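Local coordinates for 5-formaminoimidazole-4-carboxamide-1-(beta)-D-ribofuranosyl 5'-monophosphate synthetase (Methanocaldococcus jannaschii, PDB 2R7L), which catalyses the ATP- and formate-dependent, folate-independent formylation of AICAR to FAICAR in purine biosynthesis, at residues F95-E105 with M112-S123. Residues are numbered along the deposited sequence; the frame is centred on the assembly and turned at random.
Sequences FIAYCGLDNVE and MFGNRRILRWES
Leu119 plugs its CD1 methyl into the tight side of this contact, 3.8 Å from CD1 of Ile96 and 4.1 Å from CG1 of Val104. Its isobutyl group reaches the faces of helices 93-99 and 101-106, and Leu101 CD1 closes in on its CB. Next to it, Met112 SD stands 4.1 Å from Phe95 CE2, a Met-aromatic contact with the sulfur oblique to the ring, while an edge-to-face neighbour, Phe108, meets the same ring. Glu122 OE1 abuts Ile96 CD1 at 3.5 Å and is held by a salt bridge to Arg314, its OE2 by Ala313 N, linking the loop before helix 125-135 to the region following strand 306-312.

Polar groups frame this apolar patch. Arg116, extended from CG to NE, sends NE to Val104 O over 2.9 Å, in the guanidinium plane and nearly straight (165° at the hydrogen); its NH1 pairs with the C-terminal carboxylate of Ser361. Were Arg116 replaced by an alanine, Val104 O would probably lose this donor and Ser361 OXT its countercharge. Glu105, bent at chi2 (-71°), brings OE2 within 2.8 Å of Arg116 O, an approach that may involve a proton on the acid. OE1 lies over one face of the Arg117 guanidinium, a salt bridge of charge alone that such a proton would weaken.

The solvent side is looser: Asp102 and Arg117 are exposed, and Asp102 meets the facing segment through Arg120 alone, its OD1 a suspiciously short 2.5 Å from NH1, with carboxylate and guanidinium planes 51° apart. The chemistry thus implies a graded junction within the DUF1246 region: methyls and sulfur fill the interior, a directed arginine bond lines its border, and the Asp102-Arg120 charge pair ties the solvent-facing edge.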
loop_
_atom_site.group_PDB
_atom_site.type_symbol
_atom_site.label_atom_id
_atom_site.label_comp_id
_atom_site.label_asym_id
_atom_site.label_seq_id
_atom_site.Cartn_x
_atom_site.Cartn_y
_atom_site.Cartn_z
ATOM N N PHE A 95 32.687 8.103 -1.240
ATOM C CA PHE A 95 32.754 9.472 -1.721
ATOM C C PHE A 95 33.887 10.227 -1.042
ATOM O O PHE A 95 34.692 10.883 -1.704
ATOM C CB PHE A 95 31.438 10.212 -1.489
ATOM C CG PHE A 95 31.542 11.693 -1.705
ATOM C CD1 PHE A 95 31.663 12.209 -2.989
ATOM C CD2 PHE A 95 31.543 12.566 -0.632
ATOM C CE1 PHE A 95 31.773 13.567 -3.198
ATOM C CE2 PHE A 95 31.657 13.926 -0.829
ATOM C CZ PHE A 95 31.769 14.429 -2.114
ATOM N N ILE A 96 33.932 10.144 0.282
ATOM C CA ILE A 96 34.982 10.792 1.048
ATOM C C ILE A 96 36.357 10.266 0.630
ATOM O O ILE A 96 37.315 11.032 0.519
ATOM C CB ILE A 96 34.752 10.612 2.552
ATOM C CG1 ILE A 96 33.397 11.209 2.933
ATOM C CG2 ILE A 96 35.866 11.272 3.347
ATOM C CD1 ILE A 96 32.958 10.906 4.353
ATOM N N ALA A 97 36.438 8.967 0.360
ATOM C CA ALA A 97 37.689 8.347 -0.061
ATOM C C ALA A 97 38.140 8.806 -1.442
ATOM O O ALA A 97 39.277 9.242 -1.610
ATOM C CB ALA A 97 37.580 6.828 -0.019
ATOM N N TYR A 98 37.256 8.695 -2.430
ATOM C CA TYR A 98 37.606 9.022 -3.812
ATOM C C TYR A 98 37.813 10.521 -4.022
ATOM O O TYR A 98 38.611 10.937 -4.864
ATOM C CB TYR A 98 36.535 8.523 -4.773
ATOM C CG TYR A 98 36.668 7.078 -5.196
ATOM C CD1 TYR A 98 35.696 6.142 -4.859
ATOM C CD2 TYR A 98 37.749 6.653 -5.956
ATOM C CE1 TYR A 98 35.802 4.824 -5.257
ATOM C CE2 TYR A 98 37.863 5.333 -6.360
ATOM C CZ TYR A 98 36.886 4.424 -6.005
ATOM O OH TYR A 98 36.991 3.113 -6.401
ATOM N N CYS A 99 37.083 11.329 -3.265
ATOM C CA CYS A 99 37.194 12.777 -3.364
ATOM C C CYS A 99 38.434 13.258 -2.617
ATOM O O CYS A 99 39.170 14.117 -3.102
ATOM C CB CYS A 99 35.936 13.440 -2.790
ATOM S SG CYS A 99 35.874 15.246 -2.901
ATOM N N GLY A 100 38.651 12.685 -1.436
ATOM C CA GLY A 100 39.738 13.073 -0.559
ATOM C C GLY A 100 39.205 13.889 0.591
ATOM O O GLY A 100 38.636 14.955 0.385
ATOM N N LEU A 101 39.384 13.395 1.807
ATOM C CA LEU A 101 38.835 14.057 2.989
ATOM C C LEU A 101 39.297 15.508 3.136
ATOM O O LEU A 101 38.580 16.346 3.692
ATOM C CB LEU A 101 39.159 13.262 4.254
ATOM C CG LEU A 101 38.726 13.912 5.568
ATOM C CD1 LEU A 101 37.210 14.114 5.618
ATOM C CD2 LEU A 101 39.199 13.091 6.754
ATOM N N ASP A 102 40.495 15.806 2.646
ATOM C CA ASP A 102 40.996 17.173 2.706
ATOM C C ASP A 102 40.300 18.034 1.660
ATOM O O ASP A 102 39.843 19.135 1.962
ATOM C CB ASP A 102 42.516 17.211 2.547
ATOM C CG ASP A 102 43.243 16.948 3.857
ATOM O OD1 ASP A 102 42.623 17.123 4.929
ATOM O OD2 ASP A 102 44.432 16.570 3.817
ATOM N N ASN A 103 40.211 17.519 0.437
ATOM C CA ASN A 103 39.406 18.145 -0.602
ATOM C C ASN A 103 37.951 18.343 -0.166
ATOM O O ASN A 103 37.310 19.308 -0.568
ATOM C CB ASN A 103 39.444 17.316 -1.884
ATOM C CG ASN A 103 40.817 17.292 -2.525
ATOM O OD1 ASN A 103 41.643 18.177 -2.294
ATOM N ND2 ASN A 103 41.065 16.278 -3.348
ATOM N N VAL A 104 37.434 17.430 0.656
ATOM C CA VAL A 104 36.059 17.527 1.139
ATOM C C VAL A 104 35.910 18.665 2.142
ATOM O O VAL A 104 34.885 19.345 2.170
ATOM C CB VAL A 104 35.568 16.210 1.800
ATOM C CG1 VAL A 104 34.240 16.431 2.501
ATOM C CG2 VAL A 104 35.441 15.094 0.773
ATOM N N GLU A 105 36.934 18.879 2.961
ATOM C CA GLU A 105 36.837 19.857 4.047
ATOM C C GLU A 105 36.991 21.304 3.582
ATOM O O GLU A 105 36.494 22.217 4.244
ATOM C CB GLU A 105 37.855 19.560 5.154
ATOM C CG GLU A 105 37.689 18.208 5.829
ATOM C CD GLU A 105 36.456 18.133 6.706
ATOM O OE1 GLU A 105 36.129 19.139 7.368
ATOM O OE2 GLU A 105 35.815 17.061 6.740
ATOM N N MET A 112 26.145 20.012 1.225
ATOM C CA MET A 112 26.328 18.617 1.610
ATOM C C MET A 112 25.489 18.326 2.832
ATOM O O MET A 112 25.522 19.081 3.795
ATOM C CB MET A 112 27.802 18.336 1.915
ATOM C CG MET A 112 28.330 17.039 1.317
ATOM S SD MET A 112 30.044 16.690 1.782
ATOM C CE MET A 112 29.874 16.684 3.573
ATOM N N PHE A 113 24.722 17.240 2.787
ATOM C CA PHE A 113 23.926 16.845 3.941
ATOM C C PHE A 113 24.847 16.343 5.055
ATOM O O PHE A 113 25.717 15.511 4.815
ATOM C CB PHE A 113 22.920 15.754 3.553
ATOM C CG PHE A 113 22.026 15.331 4.682
ATOM C CD1 PHE A 113 20.902 16.075 5.010
ATOM C CD2 PHE A 113 22.312 14.196 5.423
ATOM C CE1 PHE A 113 20.076 15.692 6.054
ATOM C CE2 PHE A 113 21.493 13.808 6.469
ATOM C CZ PHE A 113 20.365 14.553 6.781
ATOM N N GLY A 114 24.655 16.854 6.267
ATOM C CA GLY A 114 25.471 16.451 7.406
ATOM C C GLY A 114 26.411 17.524 7.941
ATOM O O GLY A 114 26.428 18.659 7.453
ATOM N N ASN A 115 27.191 17.155 8.955
ATOM C CA ASN A 115 28.156 18.061 9.573
ATOM C C ASN A 115 29.542 17.819 8.988
ATOM O O ASN A 115 30.210 16.848 9.326
ATOM C CB ASN A 115 28.156 17.898 11.100
ATOM C CG ASN A 115 29.259 18.697 11.778
ATOM O OD1 ASN A 115 30.075 19.322 11.113
ATOM N ND2 ASN A 115 29.284 18.673 13.109
ATOM N N ARG A 116 29.952 18.713 8.098
ATOM C CA ARG A 116 31.183 18.581 7.326
ATOM C C ARG A 116 32.440 18.454 8.189
ATOM O O ARG A 116 33.356 17.707 7.851
ATOM C CB ARG A 116 31.328 19.799 6.420
ATOM C CG ARG A 116 32.148 19.583 5.184
ATOM C CD ARG A 116 32.278 20.891 4.441
ATOM N NE ARG A 116 32.488 20.691 3.013
ATOM C CZ ARG A 116 31.558 20.889 2.088
ATOM N NH1 ARG A 116 30.345 21.303 2.439
ATOM N NH2 ARG A 116 31.843 20.681 0.810
ATOM N N ARG A 117 32.482 19.201 9.289
ATOM C CA ARG A 117 33.652 19.223 10.162
ATOM C C ARG A 117 33.872 17.869 10.843
ATOM O O ARG A 117 35.007 17.448 11.060
ATOM C CB ARG A 117 33.506 20.315 11.230
ATOM C CG ARG A 117 33.370 21.745 10.703
ATOM C CD ARG A 117 34.696 22.321 10.200
ATOM N NE ARG A 117 34.827 22.210 8.748
ATOM C CZ ARG A 117 35.875 22.641 8.049
ATOM N NH1 ARG A 117 36.902 23.219 8.662
ATOM N NH2 ARG A 117 35.895 22.490 6.729
ATOM N N ILE A 118 32.777 17.186 11.163
ATOM C CA ILE A 118 32.841 15.981 11.979
ATOM C C ILE A 118 33.300 14.749 11.203
ATOM O O ILE A 118 33.569 13.704 11.787
ATOM C CB ILE A 118 31.506 15.714 12.705
ATOM C CG1 ILE A 118 31.758 14.964 14.011
ATOM C CG2 ILE A 118 30.521 14.981 11.799
ATOM C CD1 ILE A 118 30.512 14.651 14.780
ATOM N N LEU A 119 33.420 14.876 9.889
ATOM C CA LEU A 119 33.895 13.770 9.077
ATOM C C LEU A 119 35.357 13.466 9.398
ATOM O O LEU A 119 35.857 12.376 9.112
ATOM C CB LEU A 119 33.726 14.080 7.585
ATOM C CG LEU A 119 32.292 14.278 7.064
ATOM C CD1 LEU A 119 32.295 14.499 5.559
ATOM C CD2 LEU A 119 31.396 13.104 7.428
ATOM N N ARG A 120 36.034 14.439 9.994
ATOM C CA ARG A 120 37.438 14.296 10.334
ATOM C C ARG A 120 37.579 13.509 11.632
ATOM O O ARG A 120 38.554 12.794 11.834
ATOM C CB ARG A 120 38.097 15.667 10.462
ATOM C CG ARG A 120 39.559 15.652 10.094
ATOM C CD ARG A 120 40.169 17.028 10.159
ATOM N NE ARG A 120 40.315 17.674 8.854
ATOM C CZ ARG A 120 40.924 17.134 7.803
ATOM N NH1 ARG A 120 41.021 17.821 6.674
ATOM N NH2 ARG A 120 41.423 15.907 7.867
ATOM N N TRP A 121 36.585 13.632 12.501
ATOM C CA TRP A 121 36.574 12.891 13.751
ATOM C C TRP A 121 36.277 11.400 13.568
ATOM O O TRP A 121 36.373 10.623 14.519
ATOM C CB TRP A 121 35.583 13.522 14.722
ATOM C CG TRP A 121 36.085 14.801 15.312
ATOM C CD1 TRP A 121 36.427 15.942 14.640
ATOM C CD2 TRP A 121 36.311 15.070 16.700
ATOM N NE1 TRP A 121 36.849 16.904 15.527
ATOM C CE2 TRP A 121 36.788 16.393 16.797
ATOM C CE3 TRP A 121 36.156 14.319 17.871
ATOM C CZ2 TRP A 121 37.110 16.980 18.019
ATOM C CZ3 TRP A 121 36.472 14.903 19.084
ATOM C CH2 TRP A 121 36.944 16.220 19.149
ATOM N N GLU A 122 35.921 11.003 12.349
ATOM C CA GLU A 122 35.664 9.592 12.058
ATOM C C GLU A 122 36.865 8.982 11.355
ATOM O O GLU A 122 36.988 7.766 11.253
ATOM C CB GLU A 122 34.408 9.417 11.191
ATOM C CG GLU A 122 34.602 9.811 9.725
ATOM C CD GLU A 122 33.483 9.331 8.808
ATOM O OE1 GLU A 122 33.581 9.580 7.585
ATOM O OE2 GLU A 122 32.515 8.708 9.300
ATOM N N SER A 123 37.752 9.839 10.868
ATOM C CA SER A 123 38.911 9.390 10.113
ATOM C C SER A 123 40.103 9.154 11.028
ATOM O O SER A 123 40.953 8.317 10.742
ATOM C CB SER A 123 39.285 10.427 9.055
ATOM O OG SER A 123 39.643 11.656 9.671
#